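Local coordinates for chemotaxis protein CheX (Vibrio vulnificus, PDB 6VPW), which probably acts as a phosphatase of the CheC-like family, removing the phosphoryl group from the response regulator CheY during chemotaxis signalling, at residues T88-V91 / G92-N96; A68-I71 / M72-L76; R104-E108 / S109-F113; M16-L19 / K20-S24. All blocks are in the same frame, centred on the assembly; numbering follows the deposited sequence.

Interaction 1. Residues T88-V91 / G92-N96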
loop_
_atom_site.group_PDB
_atom_site.type_symbol
_atom_site.label_atom_id
_atom_site.label_comp_id
_atom_site.label_asym_id
_atom_site.label_seq_id
_atom_site.Cartn_x
_atom_site.Cartn_y
_atom_site.Cartn_z
ATOM N N THR A 88 10.506 -6.666 -7.730
ATOM C CA THR A 88 9.325 -6.429 -6.847
ATOM C C THR A 88 9.303 -7.480 -5.723
ATOM O O THR A 88 8.944 -7.115 -4.583
ATOM C CB THR A 88 8.044 -6.379 -7.680
ATOM O OG1 THR A 88 7.890 -7.667 -8.270
ATOM C CG2 THR A 88 8.088 -5.299 -8.739
ATOM N N ASP A 89 9.691 -8.728 -6.015
ATOM C CA ASP A 89 9.754 -9.761 -4.947
ATOM C C ASP A 89 10.747 -9.293 -3.876
ATOM O O ASP A 89 10.419 -9.381 -2.682
ATOM C CB ASP A 89 10.164 -11.132 -5.489
ATOM C CG ASP A 89 9.072 -11.855 -6.259
ATOM O OD1 ASP A 89 7.922 -11.357 -6.263
ATOM O OD2 ASP A 89 9.382 -12.905 -6.866
ATOM N N MET A 90 11.896 -8.768 -4.307
ATOM C CA MET A 90 12.937 -8.301 -3.353
ATOM C C MET A 90 12.414 -7.122 -2.511
ATOM O O MET A 90 12.727 -7.069 -1.317
ATOM C CB MET A 90 14.208 -7.879 -4.096
ATOM C CG MET A 90 15.210 -7.150 -3.223
ATOM S SD MET A 90 14.799 -5.386 -2.951
ATOM C CE MET A 90 15.279 -4.682 -4.528
ATOM N N VAL A 91 11.713 -6.177 -3.129
ATOM C CA VAL A 91 11.180 -5.013 -2.368
ATOM C C VAL A 91 10.156 -5.521 -1.336
ATOM O O VAL A 91 10.152 -4.988 -0.218
ATOM C CB VAL A 91 10.631 -3.945 -3.332
ATOM C CG1 VAL A 91 9.824 -2.879 -2.622
ATOM C CG2 VAL A 91 11.772 -3.310 -4.131
ATOM N N GLY A 92 9.375 -6.551 -1.674
ATOM C CA GLY A 92 8.421 -7.132 -0.709
ATOM C C GLY A 92 9.137 -7.781 0.464
ATOM O O GLY A 92 8.702 -7.557 1.634
ATOM N N GLU A 93 10.216 -8.523 0.187
ATOM C CA GLU A 93 10.977 -9.217 1.264
ATOM C C GLU A 93 11.684 -8.154 2.120
ATOM O O GLU A 93 11.674 -8.306 3.357
ATOM C CB GLU A 93 11.937 -10.262 0.684
ATOM C CG GLU A 93 13.078 -9.665 -0.111
ATOM C CD GLU A 93 13.937 -10.616 -0.940
ATOM O OE1 GLU A 93 13.432 -11.702 -1.329
ATOM O OE2 GLU A 93 15.116 -10.252 -1.216
ATOM N N ILE A 94 12.234 -7.102 1.502
ATOM C CA ILE A 94 12.878 -6.007 2.292
ATOM C C ILE A 94 11.817 -5.345 3.192
ATOM O O ILE A 94 12.111 -5.102 4.362
ATOM C CB ILE A 94 13.584 -4.981 1.387
ATOM C CG1 ILE A 94 14.820 -5.573 0.702
ATOM C CG2 ILE A 94 13.946 -3.736 2.185
ATOM C CD1 ILE A 94 15.510 -4.618 -0.230
ATOM N N THR A 95 10.635 -5.041 2.651
ATOM C CA THR A 95 9.528 -4.442 3.450
ATOM C C THR A 95 9.187 -5.361 4.640
ATOM O O THR A 95 9.030 -4.845 5.747
ATOM C CB THR A 95 8.311 -4.165 2.554
ATOM O OG1 THR A 95 8.716 -3.335 1.459
ATOM C CG2 THR A 95 7.159 -3.523 3.303
ATOM N N ASN A 96 9.058 -6.666 4.412
ATOM C CA ASN A 96 8.785 -7.654 5.497
ATOM C C ASN A 96 9.924 -7.680 6.521
ATOM O O ASN A 96 9.630 -7.682 7.741
ATOM C CB ASN A 96 8.587 -9.070 4.955
ATOM C CG ASN A 96 7.143 -9.425 4.676
ATOM O OD1 ASN A 96 6.236 -8.827 5.256
ATOM N ND2 ASN A 96 6.926 -10.444 3.848
#
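M90 and E93, three residues apart on helix 85-107, cross at about a right angle. The E93 chain runs back over the start of the M90 side chain, with OE2 3.7 Å from CG of M90 and 3.6 Å from CA of M90. CG of E93 lies between the backbone N and the carbonyl carbon (chi1 68°), but there it comes too close to O of M90, so the exact placing of the chain is doubtful. I94, one turn on from M90, meets the methionine obliquely. M90 is bent at chi2 and chi3, so that its sulfur turns toward CG1 of I94 at 3.7 Å, while the still shorter approach to CD1 is doubtful. A flexible thioether and a branched aliphatic suit this buried side, which packs on M72, M75 and I71 of helix 65-76.

T95 works differently. Its OG1 bonds to O of V91 at 2.8 Å, and its backbone N reaches the same oxygen at 2.9 Å from the opposite face of the carbonyl plane. A threonine hydroxyl inside a helix can thus be satisfied by the preceding turn, and the T95 side chain packs on I48 of strand 44-51. G92, without a side chain, keeps the buried turn slim. At the exposed end, D89 forms a salt bridge with K131 of the second subunit.

The spacing D89, E93, N96 fits the D/S-x3-E-x2-N signature of CheC-like phosphatases. Chemically, the helix therefore has a sulfur-and-aliphatic side, a self-satisfied threonine and a side bearing E93 and N96 that, as in relatives, may face CheY.

Interaction 2. Residues A68-I71 / M72-L76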
loop_
_atom_site.group_PDB
_atom_site.type_symbol
_atom_site.label_atom_id
_atom_site.label_comp_id
_atom_site.label_asym_id
_atom_site.label_seq_id
_atom_site.Cartn_x
_atom_site.Cartn_y
_atom_site.Cartn_z
ATOM N N ALA A 68 17.293 0.671 -6.057
ATOM C CA ALA A 68 16.695 -0.679 -6.087
ATOM C C ALA A 68 17.581 -1.627 -6.915
ATOM O O ALA A 68 17.842 -2.758 -6.448
ATOM C CB ALA A 68 15.295 -0.588 -6.660
ATOM N N LEU A 69 18.010 -1.202 -8.108
ATOM C CA LEU A 69 18.864 -2.075 -8.955
ATOM C C LEU A 69 20.201 -2.326 -8.244
ATOM O O LEU A 69 20.693 -3.469 -8.322
ATOM C CB LEU A 69 19.057 -1.442 -10.340
ATOM C CG LEU A 69 17.809 -1.368 -11.223
ATOM C CD1 LEU A 69 18.108 -0.663 -12.541
ATOM C CD2 LEU A 69 17.248 -2.751 -11.497
ATOM N N GLU A 70 20.743 -1.326 -7.535
ATOM C CA GLU A 70 22.042 -1.528 -6.831
ATOM C C GLU A 70 21.851 -2.550 -5.706
ATOM O O GLU A 70 22.700 -3.447 -5.574
ATOM C CB GLU A 70 22.596 -0.211 -6.287
ATOM C CG GLU A 70 24.068 -0.279 -5.910
ATOM C CD GLU A 70 25.032 -0.374 -7.079
ATOM O OE1 GLU A 70 24.615 -0.105 -8.235
ATOM O OE2 GLU A 70 26.188 -0.748 -6.841
ATOM N N ILE A 71 20.773 -2.427 -4.930
ATOM C CA ILE A 71 20.478 -3.407 -3.846
ATOM C C ILE A 71 20.377 -4.811 -4.459
ATOM O O ILE A 71 21.041 -5.737 -3.927
ATOM C CB ILE A 71 19.206 -2.985 -3.076
ATOM C CG1 ILE A 71 19.437 -1.668 -2.332
ATOM C CG2 ILE A 71 18.725 -4.079 -2.134
ATOM C CD1 ILE A 71 18.179 -1.041 -1.775
ATOM N N MET A 72 19.601 -4.952 -5.543
ATOM C CA MET A 72 19.382 -6.251 -6.241
ATOM C C MET A 72 20.719 -6.828 -6.716
ATOM O O MET A 72 20.930 -8.042 -6.541
ATOM C CB MET A 72 18.479 -6.072 -7.465
ATOM C CG MET A 72 17.020 -5.909 -7.119
ATOM S SD MET A 72 16.292 -7.465 -6.559
ATOM C CE MET A 72 16.372 -8.431 -8.066
ATOM N N GLN A 73 21.563 -5.998 -7.331
ATOM C CA GLN A 73 22.878 -6.501 -7.816
ATOM C C GLN A 73 23.667 -7.061 -6.625
ATOM O O GLN A 73 24.258 -8.150 -6.774
ATOM C CB GLN A 73 23.655 -5.391 -8.525
ATOM C CG GLN A 73 25.043 -5.816 -8.983
ATOM C CD GLN A 73 25.751 -4.732 -9.757
ATOM O OE1 GLN A 73 25.164 -3.717 -10.130
ATOM N NE2 GLN A 73 27.031 -4.950 -10.014
ATOM N N ASN A 74 23.623 -6.376 -5.477
ATOM C CA ASN A 74 24.409 -6.805 -4.287
ATOM C C ASN A 74 23.813 -8.088 -3.695
ATOM O O ASN A 74 24.598 -9.015 -3.401
ATOM C CB ASN A 74 24.511 -5.700 -3.226
ATOM C CG ASN A 74 25.331 -4.497 -3.658
ATOM O OD1 ASN A 74 25.854 -4.459 -4.767
ATOM N ND2 ASN A 74 25.460 -3.508 -2.784
ATOM N N MET A 75 22.487 -8.153 -3.546
ATOM C CA MET A 75 21.826 -9.322 -2.897
ATOM C C MET A 75 21.783 -10.537 -3.830
ATOM O O MET A 75 21.351 -11.599 -3.351
ATOM C CB MET A 75 20.384 -8.997 -2.494
ATOM C CG MET A 75 20.251 -7.883 -1.473
ATOM S SD MET A 75 18.528 -7.587 -0.987
ATOM C CE MET A 75 18.168 -9.089 -0.081
ATOM N N LEU A 76 22.196 -10.404 -5.097
ATOM C CA LEU A 76 22.093 -11.560 -6.034
ATOM C C LEU A 76 23.392 -11.760 -6.824
ATOM O O LEU A 76 23.603 -12.884 -7.307
ATOM C CB LEU A 76 20.913 -11.321 -6.981
ATOM C CG LEU A 76 19.557 -11.114 -6.307
ATOM C CD1 LEU A 76 18.504 -10.739 -7.333
ATOM C CD2 LEU A 76 19.126 -12.350 -5.533
#
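M75 reaches back along helix 65-76 to lie beside I71, the two side chains pointing the same way. Starting at the backbone, CB of M75 lies 3.6 Å from O of I71, the same oxygen that accepts the backbone N of M75 at 2.8 Å. CG comes next and is a little nearer to that carbonyl, 3.4 Å from O of I71. With CG anti to the carbonyl carbon (chi1 -62°) and chi2 extended, the sulfur is carried along the isoleucine, and SD meets CG2 of I71 at 3.7 Å. A bend at chi3 (69°) then turns CE onto E93 of helix 85-107. An unbranched, easily bent thioether can follow such a path, while the branched I71 offers it a stiff wall.

The polar side of the helix is made by E70, Q73 and N74. E70 and Q73 run side by side with their carboxylate and amide planes 52° apart. Their OE1 atoms, 4.1 Å from each other, share R79 as a partner: the amide oxygen of Q73 is hydrogen-bonded to it, and the carboxylate of E70 forms a long, weak ion pair. N74 folds its amide back so that CG is 3.4 Å from O of E70, and directs ND2 to O of A23, a probable hydrogen bond.

I71 and M75 thus fill the angle between helix 8-23, where A23 touches both, and helix 85-107, where I94 and E93 receive them. M72 extends the seam with helix 85-107, and P80 closes on it from the following loop.

Interaction 3. Residues R104-E108 / S109-F113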
loop_
_atom_site.group_PDB
_atom_site.type_symbol
_atom_site.label_atom_id
_atom_site.label_comp_id
_atom_site.label_asym_id
_atom_site.label_seq_id
_atom_site.Cartn_x
_atom_site.Cartn_y
_atom_site.Cartn_z
ATOM N N ARG A 104 9.974 -6.412 16.352
ATOM C CA ARG A 104 10.701 -7.112 17.442
ATOM C C ARG A 104 11.232 -6.065 18.429
ATOM O O ARG A 104 11.079 -6.279 19.649
ATOM C CB ARG A 104 11.812 -8.001 16.874
ATOM C CG ARG A 104 12.377 -8.982 17.895
ATOM C CD ARG A 104 13.497 -9.878 17.390
ATOM N NE ARG A 104 13.113 -10.824 16.347
ATOM C CZ ARG A 104 12.486 -11.975 16.562
ATOM N NH1 ARG A 104 12.125 -12.324 17.784
ATOM N NH2 ARG A 104 12.203 -12.774 15.548
ATOM N N ILE A 105 11.777 -4.954 17.917
ATOM C CA ILE A 105 12.345 -3.884 18.796
ATOM C C ILE A 105 11.211 -3.214 19.594
ATOM O O ILE A 105 11.331 -3.085 20.825
ATOM C CB ILE A 105 13.172 -2.880 17.967
ATOM C CG1 ILE A 105 14.387 -3.576 17.344
ATOM C CG2 ILE A 105 13.595 -1.686 18.821
ATOM C CD1 ILE A 105 15.046 -2.822 16.203
ATOM N N LEU A 106 10.139 -2.817 18.920
ATOM C CA LEU A 106 9.012 -2.124 19.600
ATOM C C LEU A 106 8.336 -3.042 20.623
ATOM O O LEU A 106 7.848 -2.513 21.646
ATOM C CB LEU A 106 8.054 -1.622 18.520
ATOM C CG LEU A 106 8.565 -0.369 17.815
ATOM C CD1 LEU A 106 7.827 -0.110 16.516
ATOM C CD2 LEU A 106 8.467 0.832 18.755
ATOM N N ALA A 107 8.330 -4.359 20.390
ATOM C CA ALA A 107 7.704 -5.276 21.376
ATOM C C ALA A 107 8.447 -5.172 22.719
ATOM O O ALA A 107 7.807 -5.299 23.774
ATOM C CB ALA A 107 7.680 -6.689 20.847
ATOM N N GLU A 108 9.748 -4.879 22.690
ATOM C CA GLU A 108 10.530 -4.765 23.949
ATOM C C GLU A 108 10.185 -3.456 24.669
ATOM O O GLU A 108 10.524 -3.345 25.863
ATOM C CB GLU A 108 12.023 -4.881 23.658
ATOM C CG GLU A 108 12.410 -6.219 23.062
ATOM C CD GLU A 108 12.001 -7.439 23.872
ATOM O OE1 GLU A 108 11.730 -7.294 25.070
ATOM O OE2 GLU A 108 11.972 -8.537 23.294
ATOM N N SER A 109 9.486 -2.540 23.984
ATOM C CA SER A 109 9.078 -1.233 24.570
ATOM C C SER A 109 7.565 -1.223 24.837
ATOM O O SER A 109 7.042 -0.139 25.080
ATOM C CB SER A 109 9.464 -0.085 23.659
ATOM O OG SER A 109 10.847 -0.120 23.333
ATOM N N GLY A 110 6.891 -2.379 24.754
ATOM C CA GLY A 110 5.444 -2.488 25.033
ATOM C C GLY A 110 4.579 -1.971 23.883
ATOM O O GLY A 110 3.405 -1.681 24.114
ATOM N N PHE A 111 5.145 -1.836 22.687
ATOM C CA PHE A 111 4.403 -1.344 21.492
ATOM C C PHE A 111 4.197 -2.555 20.576
ATOM O O PHE A 111 5.114 -2.899 19.811
ATOM C CB PHE A 111 5.200 -0.190 20.880
ATOM C CG PHE A 111 4.586 0.488 19.682
ATOM C CD1 PHE A 111 4.638 -0.095 18.425
ATOM C CD2 PHE A 111 4.009 1.744 19.803
ATOM C CE1 PHE A 111 4.083 0.542 17.327
ATOM C CE2 PHE A 111 3.473 2.384 18.699
ATOM C CZ PHE A 111 3.504 1.778 17.467
ATOM N N ASP A 112 3.040 -3.206 20.689
ATOM C CA ASP A 112 2.806 -4.498 19.993
ATOM C C ASP A 112 1.950 -4.325 18.737
ATOM O O ASP A 112 0.911 -3.602 18.787
ATOM C CB ASP A 112 2.112 -5.490 20.926
ATOM C CG ASP A 112 2.928 -5.889 22.149
ATOM O OD1 ASP A 112 4.044 -6.400 21.974
ATOM O OD2 ASP A 112 2.433 -5.680 23.261
ATOM N N PHE A 113 2.330 -5.022 17.667
ATOM C CA PHE A 113 1.485 -5.013 16.444
ATOM C C PHE A 113 1.785 -6.256 15.614
ATOM O O PHE A 113 2.869 -6.863 15.787
ATOM C CB PHE A 113 1.687 -3.734 15.626
ATOM C CG PHE A 113 3.068 -3.544 15.055
ATOM C CD1 PHE A 113 3.445 -4.185 13.887
ATOM C CD2 PHE A 113 3.989 -2.719 15.688
ATOM C CE1 PHE A 113 4.716 -4.017 13.364
ATOM C CE2 PHE A 113 5.244 -2.522 15.143
ATOM C CZ PHE A 113 5.616 -3.190 13.996
HETATM O O HOH W 1 5.245 -6.261 24.278
#
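L106 lies alongside F111, where its CB, CD1 and CD2 gather round CD1 of the phenyl ring, CD2 also nearing CG. CB and CD1 of L106 are each 3.7 Å from CD1 of F111. The approach is oblique to that ring. The same methyl, CD1 of L106, also meets the F113 ring at its edge, 3.8 Å from CE2, so one leucine branch joins two aromatics. F111 places its ring by setting CG anti to the backbone N (chi1 -178°), while F113, with chi1 at 64°, brings its ring back toward the leucine. Leucine suits the place because CD1 can bridge the two rings while CD2 adds to the contact with F111; P10 and F11 of helix 8-23 add to its surroundings, and F154 stands edge-to-face with F111.

Backbone bonds hold the chain reversal that makes this possible. O of L106 accepts two of them, from N of F111 at 3.0 Å and from N of S109 at 2.9 Å, one on each side of the peptide plane. G110 N bonds to O of A107 at 3.2 Å, well above that carbonyl's plane. A water donates to O of A107 and to OD1 of D112, tying the turn to the strand-bound chain on the exposed side.

G110 has positive phi, a conformation that costs glycine little, and is the C-prime residue of a Schellman motif. The paired bonds F111 N to L106 O and G110 N to A107 O, and the apolar contact of L106 with the residue just after C-prime, are the hallmarks of that motif. It ends helix 85-107 and turns the chain toward strand 114-123.

Interaction 4. Residues M16-L19 / K20-S24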
loop_
_atom_site.group_PDB
_atom_site.type_symbol
_atom_site.label_atom_id
_atom_site.label_comp_id
_atom_site.label_asym_id
_atom_site.label_seq_id
_atom_site.Cartn_x
_atom_site.Cartn_y
_atom_site.Cartn_z
ATOM N N MET A 16 18.173 0.651 7.588
ATOM C CA MET A 16 19.644 0.796 7.410
ATOM C C MET A 16 20.334 -0.534 7.708
ATOM O O MET A 16 21.240 -0.907 6.931
ATOM C CB MET A 16 20.196 1.892 8.318
ATOM C CG MET A 16 19.712 3.269 7.923
ATOM S SD MET A 16 20.312 4.550 9.017
ATOM C CE MET A 16 22.086 4.321 8.829
ATOM N N ASN A 17 19.913 -1.231 8.762
ATOM C CA ASN A 17 20.573 -2.515 9.137
ATOM C C ASN A 17 20.269 -3.611 8.117
ATOM O O ASN A 17 21.170 -4.440 7.869
ATOM C CB ASN A 17 20.195 -2.928 10.557
ATOM C CG ASN A 17 20.747 -1.948 11.562
ATOM O OD1 ASN A 17 21.697 -1.236 11.252
ATOM N ND2 ASN A 17 20.162 -1.893 12.745
ATOM N N VAL A 18 19.063 -3.619 7.543
ATOM C CA VAL A 18 18.705 -4.666 6.546
ATOM C C VAL A 18 19.593 -4.464 5.312
ATOM O O VAL A 18 20.193 -5.463 4.829
ATOM C CB VAL A 18 17.197 -4.650 6.198
ATOM C CG1 VAL A 18 16.895 -5.475 4.964
ATOM C CG2 VAL A 18 16.335 -5.125 7.357
ATOM N N LEU A 19 19.729 -3.223 4.848
ATOM C CA LEU A 19 20.524 -2.986 3.619
ATOM C C LEU A 19 22.022 -3.137 3.884
ATOM O O LEU A 19 22.734 -3.622 2.977
ATOM C CB LEU A 19 20.178 -1.606 3.067
ATOM C CG LEU A 19 18.735 -1.468 2.580
ATOM C CD1 LEU A 19 18.509 -0.100 1.987
ATOM C CD2 LEU A 19 18.386 -2.553 1.572
ATOM N N LYS A 20 22.487 -2.760 5.071
ATOM C CA LYS A 20 23.939 -2.875 5.343
ATOM C C LYS A 20 24.304 -4.364 5.455
ATOM O O LYS A 20 25.332 -4.764 4.870
ATOM C CB LYS A 20 24.294 -2.067 6.593
ATOM C CG LYS A 20 25.779 -1.838 6.818
ATOM C CD LYS A 20 26.057 -0.785 7.884
ATOM C CE LYS A 20 27.537 -0.534 8.089
ATOM N NZ LYS A 20 27.790 0.434 9.187
ATOM N N THR A 21 23.472 -5.165 6.136
ATOM C CA THR A 21 23.800 -6.603 6.343
ATOM C C THR A 21 23.434 -7.476 5.136
ATOM O O THR A 21 24.238 -8.375 4.801
ATOM C CB THR A 21 23.098 -7.178 7.581
ATOM O OG1 THR A 21 21.676 -7.121 7.431
ATOM C CG2 THR A 21 23.514 -6.471 8.852
ATOM N N MET A 22 22.263 -7.263 4.550
ATOM C CA MET A 22 21.755 -8.166 3.485
ATOM C C MET A 22 22.262 -7.742 2.104
ATOM O O MET A 22 22.416 -8.643 1.251
ATOM C CB MET A 22 20.225 -8.180 3.456
ATOM C CG MET A 22 19.575 -8.640 4.753
ATOM S SD MET A 22 20.047 -10.296 5.220
ATOM C CE MET A 22 19.359 -11.255 3.868
ATOM N N ALA A 23 22.512 -6.447 1.887
ATOM C CA ALA A 23 22.941 -5.984 0.545
ATOM C C ALA A 23 24.279 -5.245 0.614
ATOM O O ALA A 23 24.685 -4.663 -0.404
ATOM C CB ALA A 23 21.874 -5.106 -0.060
ATOM N N SER A 24 24.924 -5.259 1.785
ATOM C CA SER A 24 26.230 -4.573 1.966
ATOM C C SER A 24 26.167 -3.163 1.369
ATOM O O SER A 24 27.137 -2.755 0.713
ATOM C CB SER A 24 27.346 -5.381 1.359
ATOM O OG SER A 24 28.602 -4.835 1.717
#
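At the C-terminal turns of helix 8-23, T21 holds the carbonyl of N17 with two bonds. OG1 of T21 lies 2.8 Å from O of N17 and the backbone N of T21 lies 3.0 Å from it, so that the oxygen is gripped from both sides. The hydroxyl gets there because OG1 sits between the backbone N and the carbonyl carbon (chi1 62°). Threonine is well suited to this exposed side, since the helix itself satisfies its polar branch.

V18 and M22 meet at their gamma carbons, CG1 of V18 standing 4.2 Å from CG of M22, before the methionine bends away. The helix is amphipathic: V18 and L19 rest on helix 85-107, L19 also on I71 of helix 65-76, while K20 stretches out, making a long, weak ion pair with E26.

In the last turn the bonding slackens. N of A23 reaches O of L19 at 3.0 Å, but the N-H meets it at 138° and from above the carbonyl plane. S24 then leaves helical geometry with positive phi, and a backbone hydrogen bond joins L19 to L25.

Interactions 1, 2 and 4 form one cluster on three helices, their centres 11 to 13 Å apart. I71, I94 and L19 meet at its middle: CD1 of I94 is 3.8 Å from CG2 of I71 and 4.0 Å from CD2 of L19. Interaction 2 joins the others through M72 SD, 3.3 Å from M90 CB of interaction 1, and through a probable hydrogen bond of 2.8 Å from N74 ND2 to A23 O of interaction 4. Interaction 3 lies at the far end of the helix of interaction 1, centres about 22 Å apart; it touches none of the others, though nearest atoms come within about 6 Å of interaction 4. The presumed phosphatase signature lies in interaction 1.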